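Local structure of intramolecular trans-sialidase (Macrobdella decora, 3SLI) at residues Val57-Ala62 against Gly149-Thr154; Asp66-Ile71 against Gly156-Gln161; Lys389-Asn394 against Glu402-Val407. The protein cleaves sialic acid from sialoglycoconjugates by intramolecular trans-glycosylation, releasing it as 2,7-anhydro-Neu5Ac. All coordinates share one frame; numbering follows the deposited sequence.

Contact 1 (Val57-Ala62 against Gly149-Thr154); sequences VGNSTA and GVDNVT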
ATOM      1  N   VAL A  57      29.174 -15.229  14.132  1.00  8.11           N
ATOM      2  CA  VAL A  57      30.577 -15.482  14.407  1.00 11.25           C
ATOM      3  C   VAL A  57      30.931 -14.426  15.452  1.00 11.47           C
ATOM      4  O   VAL A  57      30.639 -13.240  15.264  1.00 13.14           O
ATOM      5  CB  VAL A  57      31.472 -15.271  13.147  1.00 12.19           C
ATOM      6  CG1 VAL A  57      32.927 -15.623  13.466  1.00 11.19           C
ATOM      7  CG2 VAL A  57      30.983 -16.126  11.987  1.00 11.76           C
ATOM      8  N   GLY A  58      31.499 -14.848  16.573  1.00 11.04           N
ATOM      9  CA  GLY A  58      31.858 -13.878  17.587  1.00 11.16           C
ATOM     10  C   GLY A  58      32.568 -14.436  18.797  1.00 10.97           C
ATOM     11  O   GLY A  58      33.091 -15.557  18.787  1.00 12.22           O
ATOM     12  N   ASN A  59      32.593 -13.622  19.844  1.00 11.44           N
ATOM     13  CA  ASN A  59      33.236 -13.955  21.107  1.00 11.09           C
ATOM     14  C   ASN A  59      32.160 -14.340  22.129  1.00 13.84           C
ATOM     15  O   ASN A  59      31.356 -13.497  22.535  1.00 14.37           O
ATOM     16  CB  ASN A  59      34.015 -12.735  21.582  1.00 11.35           C
ATOM     17  CG  ASN A  59      34.809 -13.003  22.827  1.00 10.34           C
ATOM     18  OD1 ASN A  59      34.541 -13.959  23.556  1.00 11.59           O
ATOM     19  ND2 ASN A  59      35.792 -12.154  23.089  1.00 13.13           N
ATOM     20  N   SER A  60      32.176 -15.596  22.569  1.00 13.12           N
ATOM     21  CA  SER A  60      31.176 -16.110  23.507  1.00 12.65           C
ATOM     22  C   SER A  60      31.469 -15.895  24.993  1.00 14.98           C
ATOM     23  O   SER A  60      30.634 -16.243  25.840  1.00 13.63           O
ATOM     24  CB  SER A  60      31.010 -17.615  23.292  1.00 15.02           C
ATOM     25  OG  SER A  60      32.149 -18.315  23.789  1.00 12.77           O
ATOM     26  N   THR A  61      32.634 -15.343  25.315  1.00 12.80           N
ATOM     27  CA  THR A  61      33.024 -15.195  26.710  1.00 15.85           C
ATOM     28  C   THR A  61      32.383 -14.074  27.523  1.00 17.04           C
ATOM     29  O   THR A  61      31.816 -13.119  26.977  1.00 16.26           O
ATOM     30  CB  THR A  61      34.567 -15.152  26.855  1.00 15.40           C
ATOM     31  OG1 THR A  61      35.084 -13.955  26.258  1.00 14.21           O
ATOM     32  CG2 THR A  61      35.195 -16.369  26.167  1.00 12.97           C
ATOM     33  N   ALA A  62      32.482 -14.215  28.841  1.00 18.89           N
ATOM     34  CA  ALA A  62      31.933 -13.255  29.785  1.00 18.17           C
ATOM     35  C   ALA A  62      32.442 -11.850  29.511  1.00 17.70           C
ATOM     36  O   ALA A  62      33.630 -11.646  29.230  1.00 17.25           O
ATOM     37  CB  ALA A  62      32.272 -13.668  31.208  1.00 19.34           C
ATOM     38  N   GLY A 149      38.704 -11.381  19.896  1.00 12.73           N
ATOM     39  CA  GLY A 149      38.488 -12.658  20.551  1.00 13.58           C
ATOM     40  C   GLY A 149      37.432 -13.601  20.007  1.00 10.41           C
ATOM     41  O   GLY A 149      36.782 -14.307  20.784  1.00 12.96           O
ATOM     42  N   VAL A 150      37.272 -13.657  18.689  1.00 13.52           N
ATOM     43  CA  VAL A 150      36.289 -14.561  18.103  1.00 13.65           C
ATOM     44  C   VAL A 150      36.648 -15.994  18.499  1.00 16.91           C
ATOM     45  O   VAL A 150      37.814 -16.397  18.417  1.00 16.96           O
ATOM     46  CB  VAL A 150      36.239 -14.414  16.565  1.00 14.83           C
ATOM     47  CG1 VAL A 150      35.356 -15.493  15.953  1.00 13.23           C
ATOM     48  CG2 VAL A 150      35.698 -13.050  16.201  1.00 12.57           C
ATOM     49  N   ASP A 151      35.660 -16.754  18.958  1.00 15.49           N
ATOM     50  CA  ASP A 151      35.900 -18.129  19.384  1.00 14.33           C
ATOM     51  C   ASP A 151      34.815 -19.109  18.943  1.00 14.25           C
ATOM     52  O   ASP A 151      34.768 -20.242  19.423  1.00 14.27           O
ATOM     53  CB  ASP A 151      36.056 -18.187  20.916  1.00 16.58           C
ATOM     54  CG  ASP A 151      34.752 -17.881  21.670  1.00 18.65           C
ATOM     55  OD1 ASP A 151      33.754 -17.460  21.043  1.00 17.38           O
ATOM     56  OD2 ASP A 151      34.725 -18.072  22.903  1.00 15.04           O
ATOM     57  N   ASN A 152      33.932 -18.679  18.046  1.00 12.91           N
ATOM     58  CA  ASN A 152      32.862 -19.562  17.603  1.00 13.37           C
ATOM     59  C   ASN A 152      32.193 -19.124  16.305  1.00 11.74           C
ATOM     60  O   ASN A 152      32.244 -17.949  15.923  1.00 12.44           O
ATOM     61  CB  ASN A 152      31.794 -19.705  18.708  1.00 11.51           C
ATOM     62  CG  ASN A 152      30.836 -18.511  18.767  1.00 14.67           C
ATOM     63  OD1 ASN A 152      29.807 -18.498  18.088  1.00 13.89           O
ATOM     64  ND2 ASN A 152      31.171 -17.512  19.574  1.00 10.86           N
ATOM     65  N   VAL A 153      31.612 -20.106  15.623  1.00 13.39           N
ATOM     66  CA  VAL A 153      30.866 -19.919  14.385  1.00 12.48           C
ATOM     67  C   VAL A 153      29.618 -20.720  14.718  1.00 11.91           C
ATOM     68  O   VAL A 153      29.695 -21.930  14.973  1.00 11.80           O
ATOM     69  CB  VAL A 153      31.571 -20.538  13.153  1.00 13.86           C
ATOM     70  CG1 VAL A 153      30.705 -20.335  11.908  1.00 11.48           C
ATOM     71  CG2 VAL A 153      32.937 -19.897  12.950  1.00 13.80           C
ATOM     72  N   THR A 154      28.473 -20.044  14.745  1.00 12.66           N
ATOM     73  CA  THR A 154      27.223 -20.683  15.125  1.00 12.01           C
ATOM     74  C   THR A 154      26.056 -20.414  14.174  1.00 12.34           C
ATOM     75  O   THR A 154      25.924 -19.335  13.595  1.00 12.08           O
ATOM     76  CB  THR A 154      26.813 -20.233  16.568  1.00 12.19           C
ATOM     77  OG1 THR A 154      27.875 -20.530  17.484  1.00 13.35           O
ATOM     78  CG2 THR A 154      25.545 -20.936  17.036  1.00  9.35           C
TER
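Asp151 reaches across to Ser60 with both carboxylate oxygens, and its side chain is worth following outward. CB leads to a CG held between the backbone N and the carbonyl carbon (chi1 68°), which turns the carboxylate to the backbone of Ser60. Asp151 OD1 accepts from Ser60 N at 2.9 Å and, on the other face of its plane, from Asn152 ND2 at 3.0 Å, the latter nearly along the C-O axis. Asp151 OD2 takes the Ser60 hydroxyl, OG to OD2 2.7 Å, on its syn side. The carboxylate is thus gripped by three donors, which should fix its rotation. Behind it the backbone forms a classic beta bulge: Asp151 and Asn152 both face Gly58, whose O receives a nearly straight bond from Asp151 N (2.8 Å, 169°) and a weak one from Asn152 N. Past the bulge, Val57 and Val153 form an antiparallel non-hydrogen-bonded pair. Val57 CG1 presses tightly on Val150 CG1 at 3.5 Å. Strands 51-58 and 152-155 are neighbours in a six-stranded antiparallel sheet; helix 28-31 covers the valine face through Val31, while Lys159 of strand 158-160 lies against Ser60 and Asn152.

Contact 2 (Asp66-Ile71 against Gly156-Gln161); sequences DRHFHI and GGTKRQ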
ATOM      1  N   ASP A  66      28.965  -8.017  23.436  1.00 12.07           N
ATOM      2  CA  ASP A  66      28.778  -7.052  22.348  1.00 13.35           C
ATOM      3  C   ASP A  66      29.854  -7.203  21.258  1.00 12.70           C
ATOM      4  O   ASP A  66      30.095  -6.288  20.467  1.00 11.06           O
ATOM      5  CB  ASP A  66      28.759  -5.608  22.878  1.00 15.58           C
ATOM      6  CG  ASP A  66      27.512  -5.297  23.705  1.00 17.34           C
ATOM      7  OD1 ASP A  66      26.560  -6.109  23.713  1.00 16.29           O
ATOM      8  OD2 ASP A  66      27.486  -4.224  24.345  1.00 13.72           O
ATOM      9  N   ARG A  67      30.492  -8.366  21.225  1.00 12.08           N
ATOM     10  CA  ARG A  67      31.526  -8.651  20.240  1.00 12.71           C
ATOM     11  C   ARG A  67      31.073  -9.823  19.369  1.00 12.59           C
ATOM     12  O   ARG A  67      31.284 -10.991  19.720  1.00 11.65           O
ATOM     13  CB  ARG A  67      32.845  -8.989  20.935  1.00 11.42           C
ATOM     14  CG  ARG A  67      33.385  -7.877  21.815  1.00 11.69           C
ATOM     15  CD  ARG A  67      34.710  -8.281  22.446  1.00 12.62           C
ATOM     16  NE  ARG A  67      35.126  -7.347  23.489  1.00 10.48           N
ATOM     17  CZ  ARG A  67      35.724  -6.180  23.269  1.00 11.92           C
ATOM     18  NH1 ARG A  67      35.996  -5.770  22.036  1.00 12.44           N
ATOM     19  NH2 ARG A  67      36.039  -5.407  24.298  1.00 14.06           N
ATOM     20  N   HIS A  68      30.434  -9.508  18.246  1.00 10.67           N
ATOM     21  CA  HIS A  68      29.946 -10.541  17.344  1.00 11.88           C
ATOM     22  C   HIS A  68      29.379  -9.963  16.058  1.00 12.68           C
ATOM     23  O   HIS A  68      29.135  -8.761  15.954  1.00 13.37           O
ATOM     24  CB  HIS A  68      28.844 -11.373  18.031  1.00 13.03           C
ATOM     25  CG  HIS A  68      27.680 -10.558  18.529  1.00 12.54           C
ATOM     26  ND1 HIS A  68      27.420 -10.372  19.868  1.00 13.79           N
ATOM     27  CD2 HIS A  68      26.709  -9.885  17.862  1.00 15.26           C
ATOM     28  CE1 HIS A  68      26.343  -9.621  20.011  1.00 15.97           C
ATOM     29  NE2 HIS A  68      25.892  -9.310  18.808  1.00 13.69           N
ATOM     30  N   PHE A  69      29.167 -10.845  15.090  1.00 12.57           N
ATOM     31  CA  PHE A  69      28.558 -10.501  13.821  1.00 11.68           C
ATOM     32  C   PHE A  69      27.455 -11.531  13.633  1.00  9.71           C
ATOM     33  O   PHE A  69      27.662 -12.713  13.910  1.00  9.87           O
ATOM     34  CB  PHE A  69      29.538 -10.624  12.646  1.00 13.26           C
ATOM     35  CG  PHE A  69      28.849 -10.767  11.306  1.00 13.85           C
ATOM     36  CD1 PHE A  69      28.293  -9.658  10.670  1.00 13.37           C
ATOM     37  CD2 PHE A  69      28.694 -12.028  10.716  1.00 13.86           C
ATOM     38  CE1 PHE A  69      27.591  -9.798   9.474  1.00 13.53           C
ATOM     39  CE2 PHE A  69      27.992 -12.179   9.522  1.00 14.13           C
ATOM     40  CZ  PHE A  69      27.439 -11.063   8.900  1.00 13.62           C
ATOM     41  N   HIS A  70      26.278 -11.094  13.197  1.00  9.86           N
ATOM     42  CA  HIS A  70      25.190 -12.033  12.956  1.00  9.65           C
ATOM     43  C   HIS A  70      24.190 -11.519  11.927  1.00 12.15           C
ATOM     44  O   HIS A  70      24.067 -10.302  11.716  1.00 10.53           O
ATOM     45  CB  HIS A  70      24.491 -12.456  14.271  1.00 11.48           C
ATOM     46  CG  HIS A  70      23.418 -11.517  14.758  1.00 12.25           C
ATOM     47  ND1 HIS A  70      23.658 -10.200  15.084  1.00 15.17           N
ATOM     48  CD2 HIS A  70      22.112 -11.742  15.047  1.00 10.24           C
ATOM     49  CE1 HIS A  70      22.548  -9.655  15.560  1.00 10.98           C
ATOM     50  NE2 HIS A  70      21.598 -10.571  15.547  1.00 11.56           N
ATOM     51  N   ILE A  71      23.592 -12.461  11.201  1.00 10.92           N
ATOM     52  CA  ILE A  71      22.557 -12.166  10.211  1.00 12.56           C
ATOM     53  C   ILE A  71      21.330 -12.739  10.912  1.00 10.15           C
ATOM     54  O   ILE A  71      21.356 -13.895  11.325  1.00  9.98           O
ATOM     55  CB  ILE A  71      22.771 -12.949   8.890  1.00 13.48           C
ATOM     56  CG1 ILE A  71      24.120 -12.591   8.263  1.00 17.02           C
ATOM     57  CG2 ILE A  71      21.625 -12.657   7.903  1.00 13.86           C
ATOM     58  CD1 ILE A  71      24.465 -13.439   7.043  1.00 15.22           C
ATOM     59  N   GLY A 156      21.810 -20.564  13.911  1.00 14.76           N
ATOM     60  CA  GLY A 156      20.620 -20.505  14.752  1.00 12.77           C
ATOM     61  C   GLY A 156      20.683 -19.777  16.081  1.00 12.62           C
ATOM     62  O   GLY A 156      19.831 -19.987  16.947  1.00 14.62           O
ATOM     63  N   GLY A 157      21.665 -18.905  16.249  1.00 12.02           N
ATOM     64  CA  GLY A 157      21.784 -18.169  17.493  1.00 11.89           C
ATOM     65  C   GLY A 157      23.107 -17.438  17.547  1.00 12.48           C
ATOM     66  O   GLY A 157      23.954 -17.619  16.663  1.00 12.48           O
ATOM     67  N   THR A 158      23.257 -16.565  18.538  1.00 12.69           N
ATOM     68  CA  THR A 158      24.486 -15.801  18.740  1.00 13.02           C
ATOM     69  C   THR A 158      24.938 -16.078  20.167  1.00 14.96           C
ATOM     70  O   THR A 158      24.170 -15.881  21.108  1.00 10.97           O
ATOM     71  CB  THR A 158      24.251 -14.293  18.563  1.00 12.47           C
ATOM     72  OG1 THR A 158      23.983 -14.012  17.181  1.00 11.48           O
ATOM     73  CG2 THR A 158      25.475 -13.493  19.016  1.00  9.60           C
ATOM     74  N   LYS A 159      26.155 -16.593  20.326  1.00 13.66           N
ATOM     75  CA  LYS A 159      26.660 -16.903  21.657  1.00 12.61           C
ATOM     76  C   LYS A 159      27.079 -15.640  22.401  1.00 13.65           C
ATOM     77  O   LYS A 159      27.931 -14.870  21.929  1.00 12.68           O
ATOM     78  CB  LYS A 159      27.806 -17.919  21.581  1.00 12.71           C
ATOM     79  CG  LYS A 159      27.343 -19.287  21.100  1.00 14.63           C
ATOM     80  CD  LYS A 159      28.447 -20.331  21.147  1.00 13.91           C
ATOM     81  CE  LYS A 159      27.899 -21.688  20.744  1.00 15.69           C
ATOM     82  NZ  LYS A 159      28.911 -22.775  20.850  1.00 14.64           N
ATOM     83  N   ARG A 160      26.414 -15.395  23.529  1.00 15.91           N
ATOM     84  CA  ARG A 160      26.681 -14.224  24.367  1.00 16.90           C
ATOM     85  C   ARG A 160      26.850 -14.713  25.800  1.00 17.35           C
ATOM     86  O   ARG A 160      25.933 -15.295  26.379  1.00 14.90           O
ATOM     87  CB  ARG A 160      25.527 -13.224  24.275  1.00 15.34           C
ATOM     88  CG  ARG A 160      25.186 -12.824  22.848  1.00 15.34           C
ATOM     89  CD  ARG A 160      24.122 -11.740  22.806  1.00 13.19           C
ATOM     90  NE  ARG A 160      24.680 -10.416  23.066  1.00 13.45           N
ATOM     91  CZ  ARG A 160      23.951  -9.317  23.209  1.00 17.87           C
ATOM     92  NH1 ARG A 160      22.626  -9.385  23.125  1.00 18.23           N
ATOM     93  NH2 ARG A 160      24.545  -8.148  23.420  1.00 14.40           N
ATOM     94  N   GLN A 161      28.056 -14.538  26.333  1.00 17.48           N
ATOM     95  CA  GLN A 161      28.396 -14.981  27.683  1.00 17.21           C
ATOM     96  C   GLN A 161      27.958 -16.423  27.938  1.00 16.14           C
ATOM     97  O   GLN A 161      27.317 -16.730  28.953  1.00 15.08           O
ATOM     98  CB  GLN A 161      27.827 -14.033  28.742  1.00 18.23           C
ATOM     99  CG  GLN A 161      28.289 -12.602  28.568  1.00 16.76           C
ATOM    100  CD  GLN A 161      28.041 -11.752  29.800  1.00 20.73           C
ATOM    101  OE1 GLN A 161      28.934 -11.575  30.633  1.00 20.00           O
ATOM    102  NE2 GLN A 161      26.838 -11.202  29.911  1.00 15.72           N
TER
HETATM  103  O   HOH W   1      28.886 -11.990  21.730  1.00 13.00           O
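Thr158 and Arg160 both reach the ring of His68, and the apolar part of the contact is a CH-pi interaction. Thr158 CG2, anti to its own backbone N (chi1 -69° for OG1), sits over one face of the imidazole, 3.8 Å from the ring centroid and 14° off the normal, though displaced toward the rim. The other branch, OG1, comes up beside His70, 3.3 Å from His70 CB, and is hydrogen-bonded to Ser53 OG. His70 in turn stacks its ring with Tyr166. Strands 67-74 and 158-160 belong to separate sheets in the sialidase N-terminal domain, of the concanavalin-like clan: 158-160 forms a two-stranded ribbon with 163-165 and runs roughly antiparallel to strand 67-71, axes 8.2 Å apart, so side chains and water fill the space between them. The charged part lies at the Asp66 end. Arg160, bent at chi3 (80°), brings NH2 to Asp66 OD1 at 2.9 Å; the carboxylate oxygen lies at the guanidinium edge, but the N-H is poorly aimed and the hydrogen bond of this salt bridge is weak. Arg160 NE bonds to Gln65 O and lies 3.6 Å from His68 CE1, with guanidinium and imidazole nearly perpendicular. Water contributes the last link: one molecule in the plane of the His68 ring is hydrogen-bonded to His68 ND1 (2.9 Å) and Lys159 O (3.0 Å).

Contact 3 (Lys389-Asn394 against Glu402-Val407); sequences KQYDYN and ESKTDV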
ATOM      1  N   LYS A 389       7.152  25.740 -15.615  1.00 25.59           N
ATOM      2  CA  LYS A 389       8.244  24.793 -15.443  1.00 24.21           C
ATOM      3  C   LYS A 389       7.894  23.676 -14.466  1.00 25.11           C
ATOM      4  O   LYS A 389       7.260  23.913 -13.431  1.00 25.47           O
ATOM      5  CB  LYS A 389       9.503  25.521 -14.961  1.00 23.79           C
ATOM      6  CG  LYS A 389      10.032  26.567 -15.930  1.00 24.47           C
ATOM      7  CD  LYS A 389      10.451  25.932 -17.244  1.00 24.80           C
ATOM      8  CE  LYS A 389      11.022  26.962 -18.210  1.00 24.80           C
ATOM      9  NZ  LYS A 389      11.304  26.364 -19.546  1.00 20.71           N
ATOM     10  N   GLN A 390       8.304  22.461 -14.814  1.00 23.64           N
ATOM     11  CA  GLN A 390       8.080  21.287 -13.988  1.00 21.62           C
ATOM     12  C   GLN A 390       9.129  21.280 -12.882  1.00 23.50           C
ATOM     13  O   GLN A 390      10.276  21.696 -13.093  1.00 23.68           O
ATOM     14  CB  GLN A 390       8.216  20.026 -14.841  1.00 22.39           C
ATOM     15  CG  GLN A 390       8.106  18.717 -14.077  1.00 17.81           C
ATOM     16  CD  GLN A 390       8.144  17.524 -14.998  1.00 17.25           C
ATOM     17  OE1 GLN A 390       9.201  17.156 -15.503  1.00 19.22           O
ATOM     18  NE2 GLN A 390       6.986  16.923 -15.245  1.00 13.33           N
ATOM     19  N   TYR A 391       8.731  20.826 -11.701  1.00 23.17           N
ATOM     20  CA  TYR A 391       9.630  20.760 -10.559  1.00 23.08           C
ATOM     21  C   TYR A 391      10.286  19.400 -10.414  1.00 23.31           C
ATOM     22  O   TYR A 391       9.738  18.372 -10.837  1.00 22.35           O
ATOM     23  CB  TYR A 391       8.874  21.059  -9.260  1.00 25.45           C
ATOM     24  CG  TYR A 391       8.724  22.524  -8.933  1.00 26.82           C
ATOM     25  CD1 TYR A 391       7.825  23.326  -9.627  1.00 28.61           C
ATOM     26  CD2 TYR A 391       9.479  23.107  -7.918  1.00 29.47           C
ATOM     27  CE1 TYR A 391       7.678  24.669  -9.322  1.00 30.94           C
ATOM     28  CE2 TYR A 391       9.342  24.450  -7.602  1.00 30.54           C
ATOM     29  CZ  TYR A 391       8.438  25.225  -8.309  1.00 31.65           C
ATOM     30  OH  TYR A 391       8.293  26.555  -8.002  1.00 36.02           O
ATOM     31  N   ASP A 392      11.450  19.406  -9.778  1.00 22.22           N
ATOM     32  CA  ASP A 392      12.201  18.196  -9.490  1.00 23.44           C
ATOM     33  C   ASP A 392      12.392  18.243  -7.975  1.00 21.39           C
ATOM     34  O   ASP A 392      12.257  19.306  -7.358  1.00 23.71           O
ATOM     35  CB  ASP A 392      13.554  18.190 -10.211  1.00 25.53           C
ATOM     36  CG  ASP A 392      14.265  16.845 -10.116  1.00 28.09           C
ATOM     37  OD1 ASP A 392      13.596  15.833  -9.802  1.00 24.02           O
ATOM     38  OD2 ASP A 392      15.494  16.801 -10.354  1.00 30.06           O
ATOM     39  N   TYR A 393      12.683  17.099  -7.375  1.00 20.00           N
ATOM     40  CA  TYR A 393      12.857  17.027  -5.933  1.00 20.60           C
ATOM     41  C   TYR A 393      14.027  16.118  -5.610  1.00 19.64           C
ATOM     42  O   TYR A 393      14.126  15.017  -6.149  1.00 21.12           O
ATOM     43  CB  TYR A 393      11.558  16.526  -5.271  1.00 19.11           C
ATOM     44  CG  TYR A 393      10.874  15.384  -6.007  1.00 19.65           C
ATOM     45  CD1 TYR A 393      10.073  15.633  -7.124  1.00 19.06           C
ATOM     46  CD2 TYR A 393      11.025  14.060  -5.584  1.00 19.26           C
ATOM     47  CE1 TYR A 393       9.438  14.590  -7.804  1.00 20.22           C
ATOM     48  CE2 TYR A 393      10.394  13.006  -6.258  1.00 18.29           C
ATOM     49  CZ  TYR A 393       9.604  13.280  -7.366  1.00 17.70           C
ATOM     50  OH  TYR A 393       8.981  12.253  -8.038  1.00 15.50           O
ATOM     51  N   ASN A 394      14.929  16.598  -4.757  1.00 20.96           N
ATOM     52  CA  ASN A 394      16.124  15.843  -4.374  1.00 21.27           C
ATOM     53  C   ASN A 394      16.535  16.202  -2.953  1.00 21.22           C
ATOM     54  O   ASN A 394      16.377  17.346  -2.525  1.00 23.93           O
ATOM     55  CB  ASN A 394      17.306  16.182  -5.301  1.00 20.78           C
ATOM     56  CG  ASN A 394      17.030  15.867  -6.763  1.00 20.86           C
ATOM     57  OD1 ASN A 394      17.071  14.708  -7.176  1.00 23.99           O
ATOM     58  ND2 ASN A 394      16.748  16.899  -7.555  1.00 20.47           N
ATOM     59  N   GLU A 402      12.986  21.221  -3.570  1.00 22.10           N
ATOM     60  CA  GLU A 402      12.029  21.165  -4.668  1.00 22.64           C
ATOM     61  C   GLU A 402      12.360  22.348  -5.574  1.00 24.26           C
ATOM     62  O   GLU A 402      12.134  23.504  -5.207  1.00 24.62           O
ATOM     63  CB  GLU A 402      10.604  21.247  -4.109  1.00 20.58           C
ATOM     64  CG  GLU A 402      10.268  20.035  -3.242  1.00 16.77           C
ATOM     65  CD  GLU A 402       8.970  20.158  -2.486  1.00 17.81           C
ATOM     66  OE1 GLU A 402       7.976  20.683  -3.039  1.00 18.04           O
ATOM     67  OE2 GLU A 402       8.940  19.709  -1.324  1.00 16.56           O
ATOM     68  N   SER A 403      12.900  22.061  -6.753  1.00 25.15           N
ATOM     69  CA  SER A 403      13.315  23.123  -7.665  1.00 28.23           C
ATOM     70  C   SER A 403      12.776  23.018  -9.084  1.00 27.59           C
ATOM     71  O   SER A 403      12.475  21.931  -9.567  1.00 28.84           O
ATOM     72  CB  SER A 403      14.844  23.174  -7.711  1.00 28.52           C
ATOM     73  OG  SER A 403      15.372  21.915  -8.103  1.00 32.58           O
ATOM     74  N   LYS A 404      12.641  24.162  -9.744  1.00 29.28           N
ATOM     75  CA  LYS A 404      12.159  24.192 -11.119  1.00 31.82           C
ATOM     76  C   LYS A 404      13.257  23.658 -12.032  1.00 31.03           C
ATOM     77  O   LYS A 404      14.447  23.803 -11.742  1.00 32.31           O
ATOM     78  CB  LYS A 404      11.817  25.623 -11.555  1.00 33.11           C
ATOM     79  CG  LYS A 404      10.754  26.327 -10.731  1.00 36.84           C
ATOM     80  CD  LYS A 404      10.460  27.707 -11.309  1.00 38.10           C
ATOM     81  CE  LYS A 404       9.571  28.531 -10.392  1.00 41.45           C
ATOM     82  NZ  LYS A 404       9.294  29.893 -10.944  1.00 43.15           N
ATOM     83  N   THR A 405      12.847  23.001 -13.106  1.00 30.57           N
ATOM     84  CA  THR A 405      13.771  22.467 -14.099  1.00 28.51           C
ATOM     85  C   THR A 405      13.481  23.313 -15.344  1.00 30.29           C
ATOM     86  O   THR A 405      12.806  24.345 -15.241  1.00 32.35           O
ATOM     87  CB  THR A 405      13.479  20.970 -14.377  1.00 25.98           C
ATOM     88  OG1 THR A 405      12.196  20.827 -15.002  1.00 24.18           O
ATOM     89  CG2 THR A 405      13.485  20.178 -13.073  1.00 22.69           C
ATOM     90  N   ASP A 406      13.996  22.929 -16.506  1.00 31.90           N
ATOM     91  CA  ASP A 406      13.694  23.698 -17.713  1.00 34.11           C
ATOM     92  C   ASP A 406      12.620  23.025 -18.568  1.00 32.69           C
ATOM     93  O   ASP A 406      12.327  23.470 -19.682  1.00 32.21           O
ATOM     94  CB  ASP A 406      14.951  24.018 -18.541  1.00 42.14           C
ATOM     95  CG  ASP A 406      15.965  22.887 -18.552  1.00 49.76           C
ATOM     96  OD1 ASP A 406      15.604  21.757 -18.957  1.00 53.58           O
ATOM     97  OD2 ASP A 406      17.132  23.139 -18.162  1.00 54.23           O
ATOM     98  N   VAL A 407      12.016  21.967 -18.029  1.00 28.89           N
ATOM     99  CA  VAL A 407      10.963  21.241 -18.731  1.00 28.14           C
ATOM    100  C   VAL A 407       9.626  21.975 -18.596  1.00 28.13           C
ATOM    101  O   VAL A 407       9.193  22.295 -17.486  1.00 26.73           O
ATOM    102  CB  VAL A 407      10.799  19.808 -18.174  1.00 28.00           C
ATOM    103  CG1 VAL A 407       9.654  19.091 -18.878  1.00 25.03           C
ATOM    104  CG2 VAL A 407      12.098  19.028 -18.338  1.00 26.43           C
TER
HETATM  105  O   HOH W   2      11.585  18.077 -14.899  1.00 22.62           O
HETATM  106  O   HOH W   3      15.903  19.608  -6.515  1.00 30.24           O
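Tyr391 and Lys404 lie side by side on the beta hairpin of strands 384-396 and 399-405. The lysine, extended beyond CG, runs along the tyrosine and sets CG over one face of the ring, 3.9 Å from the centroid, a CH-pi contact displaced toward the rim; Lys404 CE continues to the hydroxyl. Tyr391 OH is itself bonded to Asn417 OD1. The loose side is made of exposed side chains: Lys404, Asp406 where the chain turns a corner, and Lys389, which reaches over the edge. Lys389 NZ approaches Asp406 O at 3.1 Å from well above the carbonyl plane, and its stronger partner is Asp408.

The tight part is the backbone ladder beneath. Asp392 and Ser403 make the hydrogen-bonded pair, with Asp392 N to Ser403 O at 2.7 Å, and Gln390 N reaches Val407 O at 2.8 Å. Asp392 CB meets Thr405 CG2 at 3.5 Å, and the Asp392 carboxylate has a salt bridge to Lys272. Water joins Gln390 OE1 to Thr405 OG1, donating to both, while Gln390 NE2 is hydrogen-bonded to Asp267 O. Thr405 holds the corner as an ST turn, its OG1 accepting from Val407 N. With OG1 between the backbone N and the carbonyl carbon (chi1 66°), Thr405 grips Gln390 O twice, through N at 2.9 Å nearly along the C=O axis and through OG1 at 2.8 Å from above the carbonyl plane.

How the contacts relate
Contacts 1 and 2 are neighbours in the sialidase N-terminal domain, their centres 7 Å apart. Strands 51-58 and 67-74 lie side by side in one sheet, tied by probable backbone hydrogen bonds, Val57 O to Phe69 N (2.8 Å) and Asn59 N to Arg67 O (2.9 Å). Their segments alternate along the chain: 57-62 and 66-71 come first, then 149-154 and 156-161. Contact 3 follows later, within the BNR repeat-like range, about 53 Å from contact 1 and 48 Å from contact 2 between centres. Contact 1 lies inside the domain's six-stranded sheet and contact 2 between that sheet and the 158-160/163-165 ribbon, whereas contact 3 shapes a surface hairpin in another part of the enzyme.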